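Local structure of protoporphyrinogen oxidase (Exiguobacterium sibiricum, 3LOV) at residues I92-K103 / D114-L122; V45-E56 / S230-E240. The protein probably oxidises coproporphyrinogen III to coproporphyrin III with molecular oxygen, using FAD as cofactor, in bacterial heme biosynthesis. All coordinates share one frame; numbering follows the deposited sequence. Where two conformers were deposited one is given.

How the contacts relate
Both contacts belong to one chain of the flavin-containing amine oxidoreductase family but serve different regions of it. Contact 2 joins a hairpin to the start of helix 235-245 beside the cofactor: the side chain of Val-45 comes within about 5 Å of the bound FAD, and that of Glu-56 lies about 4 Å from that of Asp-60, an FAD-binding residue. Contact 1 lies away from the annotated sites, its centre about 26 Å from that of the chain, where a sheet edge meets the end of a short helix and the loop after it. The centres of contact 1 and contact 2 are about 34 Å apart, and the nearest atoms of contact 1 and contact 2 about 19 Å. In sequence, both segments of contact 1 fall between 45-56 and 230-240.

Contact 1: I92-K103 / D114-L122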
loop_
_atom_site.group_PDB
_atom_site.type_symbol
_atom_site.label_atom_id
_atom_site.label_comp_id
_atom_site.label_asym_id
_atom_site.label_seq_id
_atom_site.Cartn_x
_atom_site.Cartn_y
_atom_site.Cartn_z
ATOM N N ILE A 92 13.816 1.209 -14.790
ATOM C CA ILE A 92 13.231 -0.134 -14.934
ATOM C C ILE A 92 14.405 -1.051 -15.206
ATOM O O ILE A 92 15.208 -0.773 -16.110
ATOM C CB ILE A 92 12.288 -0.334 -16.152
ATOM C CG1 ILE A 92 11.240 0.774 -16.288
ATOM C CG2 ILE A 92 11.542 -1.631 -16.028
ATOM C CD1 ILE A 92 10.052 0.682 -15.316
ATOM N N LEU A 93 14.487 -2.127 -14.435
ATOM C CA LEU A 93 15.375 -3.248 -14.694
ATOM C C LEU A 93 14.619 -4.356 -15.392
ATOM O O LEU A 93 13.641 -4.899 -14.858
ATOM C CB LEU A 93 15.918 -3.808 -13.379
ATOM C CG LEU A 93 16.962 -4.932 -13.405
ATOM C CD1 LEU A 93 18.268 -4.485 -14.078
ATOM C CD2 LEU A 93 17.266 -5.345 -11.989
ATOM N N ASP A 94 15.053 -4.687 -16.598
ATOM C CA ASP A 94 14.622 -5.923 -17.243
ATOM C C ASP A 94 15.810 -6.803 -17.639
ATOM O O ASP A 94 16.947 -6.568 -17.218
ATOM C CB ASP A 94 13.741 -5.600 -18.430
ATOM C CG ASP A 94 14.471 -4.872 -19.541
ATOM O OD1 ASP A 94 15.729 -4.796 -19.574
ATOM O OD2 ASP A 94 13.739 -4.342 -20.394
ATOM N N THR A 95 15.543 -7.810 -18.462
ATOM C CA THR A 95 16.564 -8.766 -18.831
ATOM C C THR A 95 17.666 -8.071 -19.629
ATOM O O THR A 95 18.819 -8.484 -19.573
ATOM C CB THR A 95 15.971 -9.948 -19.606
ATOM O OG1 THR A 95 15.149 -9.452 -20.655
ATOM C CG2 THR A 95 15.109 -10.766 -18.735
ATOM N N GLY A 96 17.322 -6.979 -20.311
ATOM C CA GLY A 96 18.294 -6.167 -21.019
ATOM C C GLY A 96 19.044 -5.125 -20.207
ATOM O O GLY A 96 19.725 -4.285 -20.786
ATOM N N GLY A 97 18.928 -5.147 -18.879
ATOM C CA GLY A 97 19.650 -4.188 -18.025
ATOM C C GLY A 97 18.806 -3.079 -17.396
ATOM O O GLY A 97 17.577 -3.163 -17.343
ATOM N N LEU A 98 19.490 -2.040 -16.920
ATOM C CA LEU A 98 18.872 -0.921 -16.217
ATOM C C LEU A 98 18.578 0.220 -17.191
ATOM O O LEU A 98 19.504 0.830 -17.715
ATOM C CB LEU A 98 19.807 -0.408 -15.119
ATOM C CG LEU A 98 19.442 -0.499 -13.639
ATOM C CD1 LEU A 98 20.352 0.493 -12.874
ATOM C CD2 LEU A 98 17.971 -0.240 -13.339
ATOM N N HIS A 99 17.298 0.491 -17.436
ATOM C CA HIS A 99 16.872 1.565 -18.325
ATOM C C HIS A 99 16.282 2.707 -17.530
ATOM O O HIS A 99 15.488 2.468 -16.625
ATOM C CB HIS A 99 15.766 1.117 -19.277
ATOM C CG HIS A 99 16.038 -0.167 -19.983
ATOM N ND1 HIS A 99 16.394 -0.220 -21.313
ATOM C CD2 HIS A 99 15.957 -1.452 -19.558
ATOM C CE1 HIS A 99 16.515 -1.484 -21.679
ATOM N NE2 HIS A 99 16.258 -2.249 -20.634
ATOM N N PRO A 100 16.625 3.956 -17.886
ATOM C CA PRO A 100 15.916 5.045 -17.219
ATOM C C PRO A 100 14.464 5.053 -17.651
ATOM O O PRO A 100 14.154 4.659 -18.785
ATOM C CB PRO A 100 16.644 6.309 -17.703
ATOM C CG PRO A 100 17.427 5.895 -18.941
ATOM C CD PRO A 100 17.338 4.398 -19.105
ATOM N N ILE A 101 13.573 5.430 -16.738
ATOM C CA ILE A 101 12.149 5.531 -17.064
ATOM C C ILE A 101 12.028 6.496 -18.250
ATOM O O ILE A 101 12.539 7.605 -18.200
ATOM C CB ILE A 101 11.304 6.073 -15.871
ATOM C CG1 ILE A 101 11.183 5.036 -14.742
ATOM C CG2 ILE A 101 9.908 6.477 -16.330
ATOM C CD1 ILE A 101 10.316 5.509 -13.553
ATOM N N PRO A 102 11.351 6.083 -19.334
ATOM C CA PRO A 102 11.321 6.979 -20.507
ATOM C C PRO A 102 10.814 8.344 -20.170
ATOM O O PRO A 102 9.860 8.452 -19.422
ATOM C CB PRO A 102 10.314 6.306 -21.436
ATOM C CG PRO A 102 10.420 4.901 -21.112
ATOM C CD PRO A 102 10.685 4.807 -19.623
ATOM N N LYS A 103 11.409 9.387 -20.729
ATOM C CA LYS A 103 10.813 10.726 -20.592
ATOM C C LYS A 103 9.683 10.840 -21.588
ATOM O O LYS A 103 9.487 9.949 -22.431
ATOM C CB LYS A 103 11.844 11.826 -20.847
ATOM C CG LYS A 103 12.948 11.925 -19.790
ATOM C CD LYS A 103 12.487 12.658 -18.520
ATOM C CE LYS A 103 13.678 13.121 -17.649
ATOM N NZ LYS A 103 14.690 12.048 -17.360
ATOM N N ASP A 114 8.639 12.103 -29.635
ATOM C CA ASP A 114 10.049 12.232 -29.982
ATOM C C ASP A 114 10.924 11.880 -28.769
ATOM O O ASP A 114 11.918 11.177 -28.880
ATOM C CB ASP A 114 10.382 13.680 -30.393
ATOM C CG ASP A 114 9.926 14.042 -31.815
ATOM O OD1 ASP A 114 9.391 13.217 -32.587
ATOM O OD2 ASP A 114 10.133 15.201 -32.170
ATOM N N LEU A 115 10.561 12.416 -27.619
ATOM C CA LEU A 115 11.330 12.236 -26.387
ATOM C C LEU A 115 11.197 10.788 -25.922
ATOM O O LEU A 115 12.193 10.141 -25.543
ATOM C CB LEU A 115 10.788 13.160 -25.305
ATOM C CG LEU A 115 11.758 14.064 -24.576
ATOM C CD1 LEU A 115 12.282 15.151 -25.542
ATOM C CD2 LEU A 115 11.001 14.653 -23.378
ATOM N N PHE A 116 9.967 10.282 -26.004
ATOM C CA PHE A 116 9.669 8.918 -25.595
ATOM C C PHE A 116 10.430 7.875 -26.388
ATOM O O PHE A 116 10.901 6.881 -25.822
ATOM C CB PHE A 116 8.181 8.589 -25.699
ATOM C CG PHE A 116 7.879 7.208 -25.253
ATOM C CD1 PHE A 116 7.875 6.907 -23.883
ATOM C CD2 PHE A 116 7.682 6.192 -26.181
ATOM C CE1 PHE A 116 7.645 5.600 -23.446
ATOM C CE2 PHE A 116 7.453 4.885 -25.764
ATOM C CZ PHE A 116 7.438 4.582 -24.399
ATOM N N ARG A 117 10.523 8.076 -27.689
ATOM C CA ARG A 117 11.129 7.068 -28.559
ATOM C C ARG A 117 12.674 7.047 -28.524
ATOM O O ARG A 117 13.305 6.306 -29.283
ATOM C CB ARG A 117 10.649 7.267 -29.986
ATOM C CG ARG A 117 9.161 7.070 -30.140
ATOM C CD ARG A 117 8.697 7.417 -31.533
ATOM N NE ARG A 117 9.228 6.484 -32.532
ATOM C CZ ARG A 117 8.660 6.222 -33.710
ATOM N NH1 ARG A 117 7.521 6.808 -34.082
ATOM N NH2 ARG A 117 9.224 5.341 -34.517
ATOM N N GLN A 118 13.263 7.868 -27.656
ATOM C CA GLN A 118 14.662 7.743 -27.284
ATOM C C GLN A 118 14.911 6.505 -26.385
ATOM O O GLN A 118 16.058 6.072 -26.216
ATOM C CB GLN A 118 15.133 8.989 -26.548
ATOM C CG GLN A 118 14.948 10.286 -27.343
ATOM C CD GLN A 118 15.619 11.494 -26.694
ATOM O OE1 GLN A 118 16.394 11.360 -25.747
ATOM N NE2 GLN A 118 15.328 12.681 -27.216
ATOM N N THR A 119 13.841 5.959 -25.797
ATOM C CA THR A 119 13.963 4.819 -24.924
ATOM C C THR A 119 14.533 3.567 -25.581
ATOM O O THR A 119 14.216 3.253 -26.725
ATOM C CB THR A 119 12.635 4.427 -24.292
ATOM O OG1 THR A 119 12.930 3.520 -23.240
ATOM C CG2 THR A 119 11.641 3.790 -25.326
ATOM N N THR A 120 15.358 2.866 -24.794
ATOM C CA THR A 120 15.917 1.569 -25.122
ATOM C C THR A 120 15.060 0.419 -24.572
ATOM O O THR A 120 15.393 -0.737 -24.723
ATOM C CB THR A 120 17.396 1.457 -24.567
ATOM O OG1 THR A 120 17.437 1.848 -23.181
ATOM C CG2 THR A 120 18.348 2.353 -25.351
ATOM N N LEU A 121 13.931 0.735 -23.961
ATOM C CA LEU A 121 13.170 -0.253 -23.218
ATOM C C LEU A 121 12.349 -1.093 -24.179
ATOM O O LEU A 121 12.064 -2.265 -23.922
ATOM C CB LEU A 121 12.292 0.481 -22.195
ATOM C CG LEU A 121 11.616 -0.158 -20.990
ATOM C CD1 LEU A 121 12.483 -1.140 -20.242
ATOM C CD2 LEU A 121 11.205 0.999 -20.087
ATOM N N LEU A 122 11.966 -0.486 -25.296
ATOM C CA LEU A 122 11.235 -1.187 -26.346
ATOM C C LEU A 122 12.136 -1.250 -27.594
ATOM O O LEU A 122 13.026 -0.430 -27.776
ATOM C CB LEU A 122 9.926 -0.443 -26.647
ATOM C CG LEU A 122 8.721 -0.853 -25.789
ATOM C CD1 LEU A 122 9.023 -0.622 -24.307
ATOM C CD2 LEU A 122 7.421 -0.126 -26.224
HETATM O O HOH W 1 14.434 4.831 -21.256
HETATM O O HOH W 2 12.724 8.899 -23.008
#
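Leu-121 pushes its forked end between Ile-92, His-99 and Pro-102. With CG anti to the backbone N (chi1 -163°), the two methyls reach different neighbours: CD2 lies 3.8 Å from CG1 of Ile-92 and 3.9 Å from CD of Pro-102, and the leucine side chain crosses both at about a right angle, whereas CD1 sits over one face of the His-99 imidazole. This is a CH-pi contact, 3.8 Å from CD1 to the ring centroid and 21° off the normal. Leu-166 of helix 160-172 also packs on both Ile-92 and Leu-121. Further along, Pro-102 lies side by side with Phe-116, its CB 3.4 Å from CE1 of the ring. Residues 92-100 belong to a beta-hairpin of strands 90-94 and 97-100, joined by a type I turn from Asp-94 to Gly-97, at the edge of a mixed sheet; the chain 114-122 leaves a short helix and runs past it through a second type I turn, Phe-116 to Thr-119. Here the CA of Phe-116 makes a CH...O contact of 3.3 Å with Lys-103 O, and a water links Lys-103 N to Leu-115 O. The Thr-119 hydroxyl closes an ST turn, OG1 accepting from the backbone N of Leu-121 at 3.0 Å. At the polar edge, bonds at both nitrogens fix the rotation of the His-99 ring: ND1 shares a 3.0 Å hydrogen bond with Thr-120 OG1, and NE2 donates to Asp-94 OD1 at 2.8 Å, on the syn side but 33° out of the carboxylate plane.

Contact 2: V45-E56 / S230-E240; sequences VATYREDGFTIE and SLETGLESLIE
The backbones come closest where Ala-46, just ahead of the 47-48/55-56 hairpin, passes the N-terminal part of helix 235-245, with 5.2 Å between the CA atoms of Ala-46 and Glu-236. The side chains of Thr-47 and Glu-236 run antiparallel alongside each other, and each residue donates its backbone N-H to the other's side chain. Thr-47 N donates to Glu-236 OE1 (2.7 Å, almost straight at 174°) on the anti side of the carboxylate, while Glu-236 N donates to Thr-47 OG1 at 2.9 Å. That hydroxyl gives its own hydrogen to Glu-56 OE1 at 2.7 Å, and OE2 of the same carboxylate accepts from Leu-235 N, also at 2.7 Å. The bend of Glu-56 at chi2 (-65°) brings its end to this amide. On the outer side the two terminal nitrogens of Arg-49 pair with the two oxygens of Glu-240, NH1 with OE1 at 2.9 Å and NH2 with OE2 at 2.8 Å, both in the guanidinium plane, with CB of Glu-236 over one face. NH2 also forms a longer salt bridge to Glu-236, whose OE2 pairs with Arg-40. On the side of the bound FAD, Val-45 CG1 packs against Ile-239 CG1 at 3.8 Å; Val-45 and Leu-235 both touch Leu-447, an FAD-binding residue. The consecutive amides of Leu-235 and Glu-236, near the N-terminal end of the helix, are thus satisfied by hairpin side chains, and the helix dipole would be expected to favour ionised Glu-56.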
loop_
_atom_site.group_PDB
_atom_site.type_symbol
_atom_site.label_atom_id
_atom_site.label_comp_id
_atom_site.label_asym_id
_atom_site.label_seq_id
_atom_site.Cartn_x
_atom_site.Cartn_y
_atom_site.Cartn_z
ATOM N N VAL A 45 3.334 -0.727 10.188
ATOM C CA VAL A 45 4.128 0.494 10.303
ATOM C C VAL A 45 5.135 0.226 11.401
ATOM O O VAL A 45 4.752 -0.104 12.509
ATOM C CB VAL A 45 3.293 1.754 10.665
ATOM C CG1 VAL A 45 4.203 2.945 10.943
ATOM C CG2 VAL A 45 2.235 2.110 9.601
ATOM N N ALA A 46 6.412 0.331 11.078
ATOM C CA ALA A 46 7.492 0.208 12.054
ATOM C C ALA A 46 8.712 0.982 11.512
ATOM O O ALA A 46 8.954 0.964 10.304
ATOM C CB ALA A 46 7.832 -1.268 12.254
ATOM N N THR A 47 9.465 1.685 12.369
ATOM C CA THR A 47 10.603 2.477 11.892
ATOM C C THR A 47 11.847 2.146 12.699
ATOM O O THR A 47 11.840 2.223 13.932
ATOM C CB THR A 47 10.341 3.986 11.991
ATOM O OG1 THR A 47 9.037 4.298 11.496
ATOM C CG2 THR A 47 11.414 4.788 11.222
ATOM N N TYR A 48 12.906 1.760 12.002
ATOM C CA TYR A 48 14.211 1.569 12.642
ATOM C C TYR A 48 14.853 2.936 12.953
ATOM O O TYR A 48 15.116 3.736 12.034
ATOM C CB TYR A 48 15.133 0.765 11.735
ATOM C CG TYR A 48 16.498 0.431 12.338
ATOM C CD1 TYR A 48 16.647 -0.601 13.266
ATOM C CD2 TYR A 48 17.629 1.134 11.958
ATOM C CE1 TYR A 48 17.881 -0.904 13.807
ATOM C CE2 TYR A 48 18.874 0.843 12.499
ATOM C CZ TYR A 48 18.989 -0.176 13.413
ATOM O OH TYR A 48 20.216 -0.464 13.928
ATOM N N ARG A 49 15.099 3.191 14.242
ATOM C CA ARG A 49 15.566 4.493 14.725
ATOM C C ARG A 49 16.707 4.320 15.728
ATOM O O ARG A 49 16.534 4.543 16.894
ATOM C CB ARG A 49 14.408 5.239 15.374
ATOM C CG ARG A 49 13.363 5.753 14.381
ATOM C CD ARG A 49 12.108 6.300 15.093
ATOM N NE ARG A 49 11.344 5.239 15.731
ATOM C CZ ARG A 49 10.311 5.412 16.561
ATOM N NH1 ARG A 49 9.883 6.615 16.902
ATOM N NH2 ARG A 49 9.691 4.348 17.057
ATOM N N GLU A 50 17.858 3.852 15.277
ATOM C CA GLU A 50 19.030 3.736 16.146
ATOM C C GLU A 50 20.146 4.322 15.341
ATOM O O GLU A 50 20.039 4.402 14.120
ATOM C CB GLU A 50 19.378 2.287 16.472
ATOM C CG GLU A 50 18.240 1.422 16.985
ATOM C CD GLU A 50 17.872 1.702 18.417
ATOM O OE1 GLU A 50 18.660 2.370 19.139
ATOM O OE2 GLU A 50 16.775 1.253 18.815
ATOM N N ASP A 51 21.200 4.750 16.031
ATOM C CA ASP A 51 22.412 5.316 15.415
ATOM C C ASP A 51 22.190 6.462 14.465
ATOM O O ASP A 51 22.889 6.565 13.472
ATOM C CB ASP A 51 23.184 4.202 14.713
ATOM C CG ASP A 51 23.437 3.024 15.633
ATOM O OD1 ASP A 51 23.271 3.183 16.861
ATOM O OD2 ASP A 51 23.786 1.942 15.139
ATOM N N GLY A 52 21.210 7.314 14.759
ATOM C CA GLY A 52 20.889 8.440 13.883
ATOM C C GLY A 52 20.152 8.052 12.592
ATOM O O GLY A 52 19.757 8.931 11.812
ATOM N N PHE A 53 19.915 6.758 12.375
ATOM C CA PHE A 53 19.097 6.320 11.224
ATOM C C PHE A 53 17.581 6.473 11.495
ATOM O O PHE A 53 17.134 6.309 12.623
ATOM C CB PHE A 53 19.396 4.851 10.876
ATOM C CG PHE A 53 20.815 4.581 10.453
ATOM C CD1 PHE A 53 21.299 5.065 9.260
ATOM C CD2 PHE A 53 21.648 3.787 11.246
ATOM C CE1 PHE A 53 22.616 4.819 8.875
ATOM C CE2 PHE A 53 22.959 3.514 10.870
ATOM C CZ PHE A 53 23.441 4.029 9.674
ATOM N N THR A 54 16.807 6.812 10.460
ATOM C CA THR A 54 15.330 6.701 10.478
ATOM C C THR A 54 14.913 5.959 9.185
ATOM O O THR A 54 14.758 6.545 8.104
ATOM C CB THR A 54 14.620 8.081 10.582
ATOM O OG1 THR A 54 15.155 8.821 11.688
ATOM C CG2 THR A 54 13.113 7.947 10.768
ATOM N N ILE A 55 14.770 4.652 9.295
ATOM C CA ILE A 55 14.600 3.788 8.121
ATOM C C ILE A 55 13.302 3.016 8.293
ATOM O O ILE A 55 13.126 2.346 9.303
ATOM C CB ILE A 55 15.796 2.837 7.993
ATOM C CG1 ILE A 55 17.078 3.622 7.674
ATOM C CG2 ILE A 55 15.568 1.790 6.898
ATOM C CD1 ILE A 55 18.357 2.794 7.832
ATOM N N GLU A 56 12.398 3.119 7.318
ATOM C CA GLU A 56 11.076 2.469 7.426
ATOM C C GLU A 56 11.158 0.970 7.134
ATOM O O GLU A 56 11.837 0.558 6.210
ATOM C CB GLU A 56 10.035 3.150 6.511
ATOM C CG GLU A 56 9.825 4.647 6.820
ATOM C CD GLU A 56 9.228 4.900 8.182
ATOM O OE1 GLU A 56 8.783 3.930 8.829
ATOM O OE2 GLU A 56 9.175 6.086 8.604
ATOM N N SER A 230 6.351 11.728 4.201
ATOM C CA SER A 230 6.628 10.974 5.391
ATOM C C SER A 230 6.867 11.928 6.553
ATOM O O SER A 230 6.583 13.098 6.454
ATOM C CB SER A 230 7.824 10.074 5.209
ATOM O OG SER A 230 7.851 9.099 6.259
ATOM N N LEU A 231 7.367 11.410 7.662
ATOM C CA LEU A 231 7.723 12.236 8.798
ATOM C C LEU A 231 9.202 12.077 9.131
ATOM O O LEU A 231 9.760 10.966 9.122
ATOM C CB LEU A 231 6.873 11.877 10.029
ATOM C CG LEU A 231 5.352 12.018 9.887
ATOM C CD1 LEU A 231 4.686 11.269 11.037
ATOM C CD2 LEU A 231 4.845 13.493 9.886
ATOM N N GLU A 232 9.784 13.212 9.524
ATOM C CA GLU A 232 11.184 13.323 9.881
ATOM C C GLU A 232 11.499 12.383 11.020
ATOM O O GLU A 232 12.584 11.819 11.103
ATOM C CB GLU A 232 11.479 14.780 10.320
ATOM C CG GLU A 232 12.968 15.142 10.430
ATOM C CD GLU A 232 13.668 14.477 11.598
ATOM O OE1 GLU A 232 13.091 14.392 12.704
ATOM O OE2 GLU A 232 14.812 14.029 11.406
ATOM N N THR A 233 10.540 12.218 11.910
ATOM C CA THR A 233 10.707 11.404 13.087
ATOM C C THR A 233 10.255 9.972 12.796
ATOM O O THR A 233 10.196 9.166 13.691
ATOM C CB THR A 233 9.861 11.976 14.247
ATOM O OG1 THR A 233 8.559 12.291 13.748
ATOM C CG2 THR A 233 10.494 13.265 14.789
ATOM N N GLY A 234 9.896 9.680 11.553
ATOM C CA GLY A 234 9.579 8.302 11.137
ATOM C C GLY A 234 8.099 8.030 11.276
ATOM O O GLY A 234 7.426 8.671 12.095
ATOM N N LEU A 235 7.577 7.095 10.476
ATOM C CA LEU A 235 6.132 6.868 10.457
ATOM C C LEU A 235 5.710 6.229 11.758
ATOM O O LEU A 235 4.575 6.409 12.201
ATOM C CB LEU A 235 5.683 6.060 9.243
ATOM C CG LEU A 235 5.533 6.778 7.898
ATOM C CD1 LEU A 235 4.966 5.796 6.904
ATOM C CD2 LEU A 235 4.653 7.989 7.983
ATOM N N GLU A 236 6.614 5.544 12.440
ATOM C CA GLU A 236 6.233 4.978 13.732
ATOM C C GLU A 236 5.895 6.077 14.769
ATOM O O GLU A 236 5.067 5.859 15.680
ATOM C CB GLU A 236 7.305 4.012 14.247
ATOM C CG GLU A 236 6.782 3.067 15.348
ATOM C CD GLU A 236 7.735 1.908 15.727
ATOM O OE1 GLU A 236 8.710 1.604 14.990
ATOM O OE2 GLU A 236 7.458 1.265 16.748
ATOM N N SER A 237 6.466 7.275 14.600
ATOM C CA SER A 237 6.148 8.395 15.513
ATOM C C SER A 237 4.676 8.792 15.400
ATOM O O SER A 237 4.072 9.174 16.378
ATOM C CB SER A 237 7.075 9.587 15.327
ATOM O OG SER A 237 6.854 10.226 14.114
ATOM N N LEU A 238 4.075 8.589 14.232
ATOM C CA LEU A 238 2.637 8.782 14.095
ATOM C C LEU A 238 1.872 7.806 14.986
ATOM O O LEU A 238 0.919 8.201 15.640
ATOM C CB LEU A 238 2.189 8.659 12.642
ATOM C CG LEU A 238 0.704 8.431 12.331
ATOM C CD1 LEU A 238 -0.148 9.602 12.798
ATOM C CD2 LEU A 238 0.537 8.138 10.830
ATOM N N ILE A 239 2.281 6.534 14.997
ATOM C CA ILE A 239 1.627 5.505 15.835
ATOM C C ILE A 239 1.703 5.903 17.339
ATOM O O ILE A 239 0.689 5.921 18.043
ATOM C CB ILE A 239 2.258 4.109 15.581
ATOM C CG1 ILE A 239 2.125 3.706 14.093
ATOM C CG2 ILE A 239 1.693 3.094 16.469
ATOM C CD1 ILE A 239 0.706 3.772 13.495
ATOM N N GLU A 240 2.897 6.281 17.747
ATOM C CA GLU A 240 3.217 6.684 19.104
ATOM C C GLU A 240 2.400 7.891 19.521
ATOM O O GLU A 240 1.815 7.888 20.594
ATOM C CB GLU A 240 4.726 6.964 19.216
ATOM C CG GLU A 240 5.528 5.695 19.275
ATOM C CD GLU A 240 6.996 5.838 18.864
ATOM O OE1 GLU A 240 7.413 6.887 18.337
ATOM O OE2 GLU A 240 7.750 4.876 19.062
HETATM O O HOH W 3 10.904 9.154 16.242
HETATM O O HOH W 4 10.424 8.054 7.137
#